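Long-range contacts in glutathione S-transferase enzyme with thioredoxin-like domain (PDB 4MF7), which probably catalyses the conjugation of glutathione to electrophilic substrates, as a dimeric glutathione S-transferase with a thioredoxin-like domain: residues E61-P66 with T123-P128; I115-A120 with Y201-I206. All coordinates share one frame; numbering follows the deposited sequence.

Contact 1 (E61-P66 with T123-P128)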
ATOM      1  N   GLU A  61     -18.250  -5.822   7.135  1.00 30.25           N
ATOM      2  CA  GLU A  61     -18.971  -6.775   7.994  1.00 31.00           C
ATOM      3  C   GLU A  61     -18.460  -6.735   9.426  1.00 38.73           C
ATOM      4  O   GLU A  61     -19.256  -6.740  10.371  1.00 31.67           O
ATOM      5  CB  GLU A  61     -18.854  -8.195   7.431  1.00 27.12           C
ATOM      6  CG  GLU A  61     -19.569  -8.390   6.105  1.00 28.08           C
ATOM      7  CD  GLU A  61     -21.098  -8.426   6.230  1.00 30.41           C
ATOM      8  OE1 GLU A  61     -21.568  -8.669   7.343  1.00 31.27           O
ATOM      9  OE2 GLU A  61     -21.805  -8.152   5.240  1.00 30.99           O
ATOM     10  N   GLU A  62     -17.140  -6.668   9.606  1.00 29.76           N
ATOM     11  CA  GLU A  62     -16.545  -6.629  10.951  1.00 28.87           C
ATOM     12  C   GLU A  62     -16.956  -5.423  11.773  1.00 28.31           C
ATOM     13  O   GLU A  62     -17.249  -5.559  12.978  1.00 32.54           O
ATOM     14  CB  GLU A  62     -15.012  -6.694  10.913  1.00 30.01           C
ATOM     15  CG  GLU A  62     -14.463  -8.051  10.493  1.00 32.65           C
ATOM     16  CD  GLU A  62     -14.475  -9.091  11.576  1.00 32.91           C
ATOM     17  OE1 GLU A  62     -15.084  -8.886  12.661  1.00 34.12           O
ATOM     18  OE2 GLU A  62     -13.879 -10.145  11.323  1.00 30.77           O
ATOM     19  N   THR A  63     -16.965  -4.261  11.143  1.00 30.16           N
ATOM     20  CA  THR A  63     -17.335  -3.024  11.824  1.00 30.79           C
ATOM     21  C   THR A  63     -18.845  -2.893  12.070  1.00 35.67           C
ATOM     22  O   THR A  63     -19.245  -2.083  12.881  1.00 31.42           O
ATOM     23  CB  THR A  63     -16.918  -1.770  11.067  1.00 33.35           C
ATOM     24  OG1 THR A  63     -17.553  -1.704   9.786  1.00 30.31           O
ATOM     25  CG2 THR A  63     -15.373  -1.680  10.947  1.00 33.30           C
ATOM     26  N   GLY A  64     -19.652  -3.638  11.321  1.00 34.60           N
ATOM     27  CA  GLY A  64     -21.122  -3.536  11.410  1.00 41.79           C
ATOM     28  C   GLY A  64     -21.701  -2.318  10.695  1.00 39.02           C
ATOM     29  O   GLY A  64     -22.901  -2.037  10.790  1.00 35.36           O
ATOM     30  N   LEU A  65     -20.876  -1.610   9.920  1.00 29.69           N
ATOM     31  CA  LEU A  65     -21.359  -0.452   9.175  1.00 27.90           C
ATOM     32  C   LEU A  65     -22.395  -0.867   8.140  1.00 33.41           C
ATOM     33  O   LEU A  65     -22.172  -1.836   7.418  1.00 31.35           O
ATOM     34  CB  LEU A  65     -20.214   0.285   8.457  1.00 34.02           C
ATOM     35  CG  LEU A  65     -19.283   1.140   9.321  1.00 39.87           C
ATOM     36  CD1 LEU A  65     -18.031   1.504   8.515  1.00 33.93           C
ATOM     37  CD2 LEU A  65     -20.004   2.384   9.840  1.00 36.34           C
ATOM     38  N   PRO A  66     -23.508  -0.103   8.019  1.00 31.44           N
ATOM     39  CA  PRO A  66     -24.383  -0.356   6.887  1.00 33.64           C
ATOM     40  C   PRO A  66     -23.708  -0.096   5.539  1.00 34.22           C
ATOM     41  O   PRO A  66     -22.998   0.899   5.363  1.00 31.81           O
ATOM     42  CB  PRO A  66     -25.551   0.617   7.114  1.00 33.47           C
ATOM     43  CG  PRO A  66     -25.525   0.883   8.595  1.00 41.67           C
ATOM     44  CD  PRO A  66     -24.058   0.943   8.905  1.00 37.48           C
ATOM     45  N   THR A 123     -14.567   4.189  12.483  1.00 30.84           N
ATOM     46  CA  THR A 123     -15.221   3.369  13.488  1.00 35.87           C
ATOM     47  C   THR A 123     -14.489   3.280  14.803  1.00 36.30           C
ATOM     48  O   THR A 123     -15.051   2.831  15.791  1.00 35.81           O
ATOM     49  CB  THR A 123     -15.427   1.928  12.957  1.00 32.72           C
ATOM     50  OG1 THR A 123     -14.153   1.318  12.713  1.00 29.92           O
ATOM     51  CG2 THR A 123     -16.250   1.940  11.709  1.00 34.92           C
ATOM     52  N   GLY A 124     -13.219   3.676  14.838  1.00 33.82           N
ATOM     53  CA  GLY A 124     -12.385   3.417  15.987  1.00 29.09           C
ATOM     54  C   GLY A 124     -12.150   1.966  16.324  1.00 35.69           C
ATOM     55  O   GLY A 124     -11.832   1.652  17.462  1.00 35.55           O
ATOM     56  N   GLN A 125     -12.302   1.084  15.327  1.00 31.33           N
ATOM     57  CA  GLN A 125     -12.159  -0.355  15.485  1.00 31.02           C
ATOM     58  C   GLN A 125     -10.983  -0.906  14.619  1.00 29.96           C
ATOM     59  O   GLN A 125     -10.680  -0.344  13.576  1.00 29.42           O
ATOM     60  CB  GLN A 125     -13.481  -1.068  15.069  1.00 37.96           C
ATOM     61  CG  GLN A 125     -14.756  -0.696  15.874  1.00 35.28           C
ATOM     62  CD  GLN A 125     -15.995  -1.476  15.363  1.00 32.72           C
ATOM     63  OE1 GLN A 125     -15.959  -2.699  15.281  1.00 41.63           O
ATOM     64  NE2 GLN A 125     -17.052  -0.767  14.972  1.00 42.58           N
ATOM     65  N   PHE A 126     -10.369  -1.983  15.094  1.00 27.35           N
ATOM     66  CA  PHE A 126      -9.454  -2.875  14.330  1.00 26.49           C
ATOM     67  C   PHE A 126      -8.063  -2.266  14.109  1.00 34.53           C
ATOM     68  O   PHE A 126      -7.358  -2.628  13.164  1.00 27.53           O
ATOM     69  CB  PHE A 126     -10.117  -3.361  13.031  1.00 31.14           C
ATOM     70  CG  PHE A 126     -11.423  -4.062  13.287  1.00 28.94           C
ATOM     71  CD1 PHE A 126     -11.429  -5.204  14.071  1.00 28.77           C
ATOM     72  CD2 PHE A 126     -12.613  -3.563  12.816  1.00 35.80           C
ATOM     73  CE1 PHE A 126     -12.626  -5.858  14.352  1.00 33.82           C
ATOM     74  CE2 PHE A 126     -13.830  -4.197  13.119  1.00 32.52           C
ATOM     75  CZ  PHE A 126     -13.813  -5.348  13.878  1.00 31.62           C
ATOM     76  N   LEU A 127      -7.681  -1.352  15.008  1.00 29.86           N
ATOM     77  CA  LEU A 127      -6.284  -0.927  15.150  1.00 27.13           C
ATOM     78  C   LEU A 127      -5.849  -1.092  16.615  1.00 37.57           C
ATOM     79  O   LEU A 127      -6.684  -0.919  17.529  1.00 36.71           O
ATOM     80  CB  LEU A 127      -6.109   0.516  14.741  1.00 32.15           C
ATOM     81  CG  LEU A 127      -5.970   0.797  13.255  1.00 34.03           C
ATOM     82  CD1 LEU A 127      -5.948   2.299  13.004  1.00 37.74           C
ATOM     83  CD2 LEU A 127      -4.714   0.142  12.692  1.00 35.73           C
ATOM     84  N   PRO A 128      -4.570  -1.413  16.856  1.00 32.92           N
ATOM     85  CA  PRO A 128      -4.111  -1.466  18.253  1.00 35.79           C
ATOM     86  C   PRO A 128      -4.229  -0.096  18.913  1.00 41.56           C
ATOM     87  O   PRO A 128      -4.399   0.919  18.223  1.00 35.69           O
ATOM     88  CB  PRO A 128      -2.648  -1.917  18.131  1.00 37.27           C
ATOM     89  CG  PRO A 128      -2.577  -2.572  16.787  1.00 35.71           C
ATOM     90  CD  PRO A 128      -3.465  -1.746  15.943  1.00 30.48           C
TER
HETATM   91  O   HOH W   1     -18.050  -4.157  15.919  1.00 45.91           O
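Three groups grip T123 OG1 while the methyl CG2 of T63 rests against it at 3.7 Å. The hydroxyl takes a hydrogen bond from Q125 N, 3.2 Å from OG1, which makes an ST turn, and it also bonds to the carbonyl oxygen of L119 and, weakly, to that of A120. This is where helix 112-123, the last of the thioredoxin-like domain, gives way to the loop leading into the helical domain. The turn at 123-126 packs on the end of helix 53-63, in the same domain. Both helices stop at a glycine with positive phi, G64 and G124, and the two turns, 62-65 and 123-126, run nearly antiparallel.

T123 places OG1 between its own backbone N and carbonyl carbon (chi1 63°), and its CG2 is then directed to L65, with CD1 of the leucine 3.7 Å from that methyl. F126 reaches further along helix 53-63. Its ring crosses the E62 side chain at about a right angle, CZ lying 3.5 Å from E62 CB, with the carboxylate and ring planes 63° apart. T63 CG2 sits at the ring's edge, 3.7 Å from F126 CE2. The E62 carboxylate itself turns to the helical domain, pairing with R243 in a salt bridge and accepting a weak hydrogen bond from Y201.

Q125, extended beyond CG, lays its amide along the backbone of T63. Both polar atoms of that amide are used: NE2 gives a weak bond to T63 O at 3.3 Å (N-H...O 156°), near the helix terminus, while OE1 works through water. That water donates to Q125 OE1 at 2.6 Å and, more weakly, to E62 O at 3.4 Å.

Contact 2 (I115-A120 with Y201-I206)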
ATOM      1  N   ILE A 115      -8.700   2.365   2.104  1.00 24.14           N
ATOM      2  CA  ILE A 115     -10.077   2.131   2.530  1.00 25.61           C
ATOM      3  C   ILE A 115     -10.103   1.512   3.914  1.00 25.32           C
ATOM      4  O   ILE A 115     -10.939   1.897   4.755  1.00 26.59           O
ATOM      5  CB  ILE A 115     -10.892   1.289   1.498  1.00 24.13           C
ATOM      6  CG1 ILE A 115     -11.148   2.055   0.191  1.00 24.31           C
ATOM      7  CG2 ILE A 115     -12.252   0.877   2.112  1.00 26.49           C
ATOM      8  CD1 ILE A 115     -11.520   1.169  -0.964  1.00 24.20           C
ATOM      9  N   LEU A 116      -9.257   0.498   4.157  1.00 23.45           N
ATOM     10  CA  LEU A 116      -9.171  -0.151   5.444  1.00 23.79           C
ATOM     11  C   LEU A 116      -8.783   0.841   6.519  1.00 30.89           C
ATOM     12  O   LEU A 116      -9.376   0.862   7.578  1.00 25.74           O
ATOM     13  CB  LEU A 116      -8.202  -1.335   5.451  1.00 25.97           C
ATOM     14  CG  LEU A 116      -8.586  -2.607   4.682  1.00 29.81           C
ATOM     15  CD1 LEU A 116      -7.525  -3.691   4.837  1.00 29.71           C
ATOM     16  CD2 LEU A 116      -9.923  -3.121   5.134  1.00 35.87           C
ATOM     17  N   GLN A 117      -7.802   1.689   6.237  1.00 24.08           N
ATOM     18  CA  GLN A 117      -7.449   2.706   7.217  1.00 25.61           C
ATOM     19  C   GLN A 117      -8.579   3.687   7.488  1.00 24.92           C
ATOM     20  O   GLN A 117      -8.824   4.019   8.656  1.00 27.65           O
ATOM     21  CB  GLN A 117      -6.226   3.498   6.780  1.00 24.25           C
ATOM     22  CG  GLN A 117      -4.956   2.688   6.797  1.00 24.39           C
ATOM     23  CD  GLN A 117      -3.746   3.561   6.510  1.00 31.04           C
ATOM     24  OE1 GLN A 117      -3.423   4.456   7.296  1.00 30.08           O
ATOM     25  NE2 GLN A 117      -3.081   3.309   5.399  1.00 25.91           N
ATOM     26  N   TYR A 118      -9.215   4.166   6.429  1.00 25.48           N
ATOM     27  CA  TYR A 118     -10.348   5.080   6.519  1.00 25.01           C
ATOM     28  C   TYR A 118     -11.467   4.505   7.397  1.00 27.23           C
ATOM     29  O   TYR A 118     -11.969   5.187   8.324  1.00 26.43           O
ATOM     30  CB  TYR A 118     -10.903   5.421   5.143  1.00 27.63           C
ATOM     31  CG  TYR A 118     -12.206   6.183   5.218  1.00 27.44           C
ATOM     32  CD1 TYR A 118     -12.221   7.511   5.597  1.00 32.28           C
ATOM     33  CD2 TYR A 118     -13.427   5.551   4.983  1.00 29.55           C
ATOM     34  CE1 TYR A 118     -13.402   8.204   5.709  1.00 34.92           C
ATOM     35  CE2 TYR A 118     -14.622   6.246   5.075  1.00 32.30           C
ATOM     36  CZ  TYR A 118     -14.598   7.567   5.465  1.00 40.19           C
ATOM     37  OH  TYR A 118     -15.760   8.292   5.570  1.00 33.32           O
ATOM     38  N   LEU A 119     -11.845   3.260   7.118  1.00 28.63           N
ATOM     39  CA  LEU A 119     -12.883   2.589   7.907  1.00 31.72           C
ATOM     40  C   LEU A 119     -12.476   2.312   9.367  1.00 28.16           C
ATOM     41  O   LEU A 119     -13.298   2.411  10.252  1.00 30.61           O
ATOM     42  CB  LEU A 119     -13.362   1.308   7.205  1.00 26.99           C
ATOM     43  CG  LEU A 119     -14.034   1.476   5.846  1.00 26.37           C
ATOM     44  CD1 LEU A 119     -14.326   0.123   5.247  1.00 27.23           C
ATOM     45  CD2 LEU A 119     -15.299   2.342   5.875  1.00 32.36           C
ATOM     46  N   ALA A 120     -11.203   2.008   9.633  1.00 25.18           N
ATOM     47  CA  ALA A 120     -10.702   1.835  10.976  1.00 27.37           C
ATOM     48  C   ALA A 120     -10.835   3.133  11.769  1.00 27.99           C
ATOM     49  O   ALA A 120     -11.243   3.125  12.928  1.00 30.41           O
ATOM     50  CB  ALA A 120      -9.254   1.364  10.983  1.00 26.29           C
ATOM     51  N   TYR A 201      -6.923  -8.354  17.099  1.00 29.21           N
ATOM     52  CA  TYR A 201      -7.362  -8.582  15.723  1.00 32.49           C
ATOM     53  C   TYR A 201      -7.511  -7.246  15.034  1.00 28.39           C
ATOM     54  O   TYR A 201      -8.217  -6.323  15.515  1.00 29.42           O
ATOM     55  CB  TYR A 201      -8.666  -9.376  15.705  1.00 30.50           C
ATOM     56  CG  TYR A 201      -9.311  -9.625  14.371  1.00 27.18           C
ATOM     57  CD1 TYR A 201      -8.932 -10.688  13.605  1.00 28.98           C
ATOM     58  CD2 TYR A 201     -10.382  -8.840  13.923  1.00 29.92           C
ATOM     59  CE1 TYR A 201      -9.557 -10.982  12.408  1.00 27.25           C
ATOM     60  CE2 TYR A 201     -11.002  -9.109  12.722  1.00 27.74           C
ATOM     61  CZ  TYR A 201     -10.592 -10.190  11.965  1.00 27.61           C
ATOM     62  OH  TYR A 201     -11.219 -10.495  10.788  1.00 30.14           O
ATOM     63  N   THR A 202      -6.842  -7.108  13.882  1.00 29.89           N
ATOM     64  CA  THR A 202      -6.734  -5.806  13.249  1.00 29.07           C
ATOM     65  C   THR A 202      -6.958  -5.844  11.749  1.00 28.23           C
ATOM     66  O   THR A 202      -7.119  -6.911  11.158  1.00 24.76           O
ATOM     67  CB  THR A 202      -5.324  -5.159  13.477  1.00 26.43           C
ATOM     68  OG1 THR A 202      -4.320  -5.924  12.803  1.00 27.74           O
ATOM     69  CG2 THR A 202      -4.977  -4.996  14.984  1.00 28.03           C
ATOM     70  N   ILE A 203      -6.945  -4.667  11.138  1.00 27.15           N
ATOM     71  CA  ILE A 203      -6.921  -4.553   9.686  1.00 26.87           C
ATOM     72  C   ILE A 203      -5.784  -5.354   9.012  1.00 21.74           C
ATOM     73  O   ILE A 203      -5.903  -5.711   7.829  1.00 26.31           O
ATOM     74  CB  ILE A 203      -6.983  -3.092   9.179  1.00 26.23           C
ATOM     75  CG1 ILE A 203      -5.781  -2.228   9.647  1.00 24.71           C
ATOM     76  CG2 ILE A 203      -8.294  -2.457   9.497  1.00 30.83           C
ATOM     77  CD1 ILE A 203      -5.792  -0.827   9.060  1.00 28.14           C
ATOM     78  N   ALA A 204      -4.705  -5.667   9.739  1.00 24.33           N
ATOM     79  CA  ALA A 204      -3.647  -6.563   9.207  1.00 24.51           C
ATOM     80  C   ALA A 204      -4.168  -7.970   8.873  1.00 26.95           C
ATOM     81  O   ALA A 204      -3.867  -8.501   7.823  1.00 24.46           O
ATOM     82  CB  ALA A 204      -2.455  -6.652  10.146  1.00 24.92           C
ATOM     83  N   ASP A 205      -4.923  -8.576   9.791  1.00 25.39           N
ATOM     84  CA  ASP A 205      -5.559  -9.888   9.554  1.00 25.60           C
ATOM     85  C   ASP A 205      -6.639  -9.791   8.464  1.00 26.41           C
ATOM     86  O   ASP A 205      -6.713 -10.641   7.555  1.00 27.77           O
ATOM     87  CB  ASP A 205      -6.144 -10.434  10.850  1.00 26.75           C
ATOM     88  CG  ASP A 205      -5.141 -10.372  11.989  1.00 24.87           C
ATOM     89  OD1 ASP A 205      -4.213 -11.225  12.026  1.00 26.09           O
ATOM     90  OD2 ASP A 205      -5.301  -9.441  12.798  1.00 28.06           O
ATOM     91  N   ILE A 206      -7.429  -8.719   8.531  1.00 26.48           N
ATOM     92  CA  ILE A 206      -8.502  -8.476   7.573  1.00 29.60           C
ATOM     93  C   ILE A 206      -7.914  -8.332   6.172  1.00 28.92           C
ATOM     94  O   ILE A 206      -8.522  -8.762   5.209  1.00 27.76           O
ATOM     95  CB  ILE A 206      -9.368  -7.267   8.002  1.00 26.06           C
ATOM     96  CG1 ILE A 206     -10.082  -7.578   9.331  1.00 26.39           C
ATOM     97  CG2 ILE A 206     -10.339  -6.807   6.922  1.00 26.42           C
ATOM     98  CD1 ILE A 206     -10.706  -6.354   9.975  1.00 27.29           C
TER
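L116 and I203 make the main apolar contact: the isoleucine methyl CG2 lies 4.2 Å from L116 CB, and the same methyl comes 4.2 Å from A120 CB one helical turn on. It thus bears on the flank of helix 112-123 between the two residues, close to L116 O as well. The other branch of I203, with CG1 between the backbone N and carbonyl carbon (chi1 61°), carries CD1 to within 4.3 Å of Q117 CG. From L116 the two methyls divide their work. CD1 lies 4.0 Å from the carbonyl oxygen of I203, while CD2 meets I206 CG2 at 4.1 Å, where the two side chains run obliquely to each other. M59 of helix 53-63 touches L116, I203 and I206 alike, bringing a third helix to this buried seam.

The seam joins the last helix of the thioredoxin-like domain to the start of helix 203-215 in the all-helical domain, so it belongs to the domain interface of the glutathione transferase fold.

No hydrogen bond crosses between the two segments; the polar bonds within 201-206 cap helix 203-215. T202 is the N-cap: its OG1 accepts from A204 N at 3.1 Å. In return D205 OD2 accepts from T202 N at 3.0 Å, nearly straight (171°), with the N-H coming in almost in line with the C-O bond, which completes a capping box. The remaining oxygen, D205 OD1, is bound by W236 NE1 and I196 N.

Overall arrangement
Helix 112-123 serves both contacts: contact 2 uses its body (115-120), contact 1 its last residue and the loop beyond (123-128). Contact 2 lies in the core, its centre about 8 Å from the centre of the chain, and uses buried aliphatic side chains to join the two domains; contact 1 is a surface contact centred about 13 Å from it, mixing methyl and ring packing with a weak hydrogen bond from a side-chain amide and a water bridge. Helix 53-63 supplies one side of contact 1 and, through M59, lines contact 2. The two meet directly: I203 N hydrogen-bonds to F126 O at 2.9 Å, tying the loop of contact 1 to the first turn of helix 203-215.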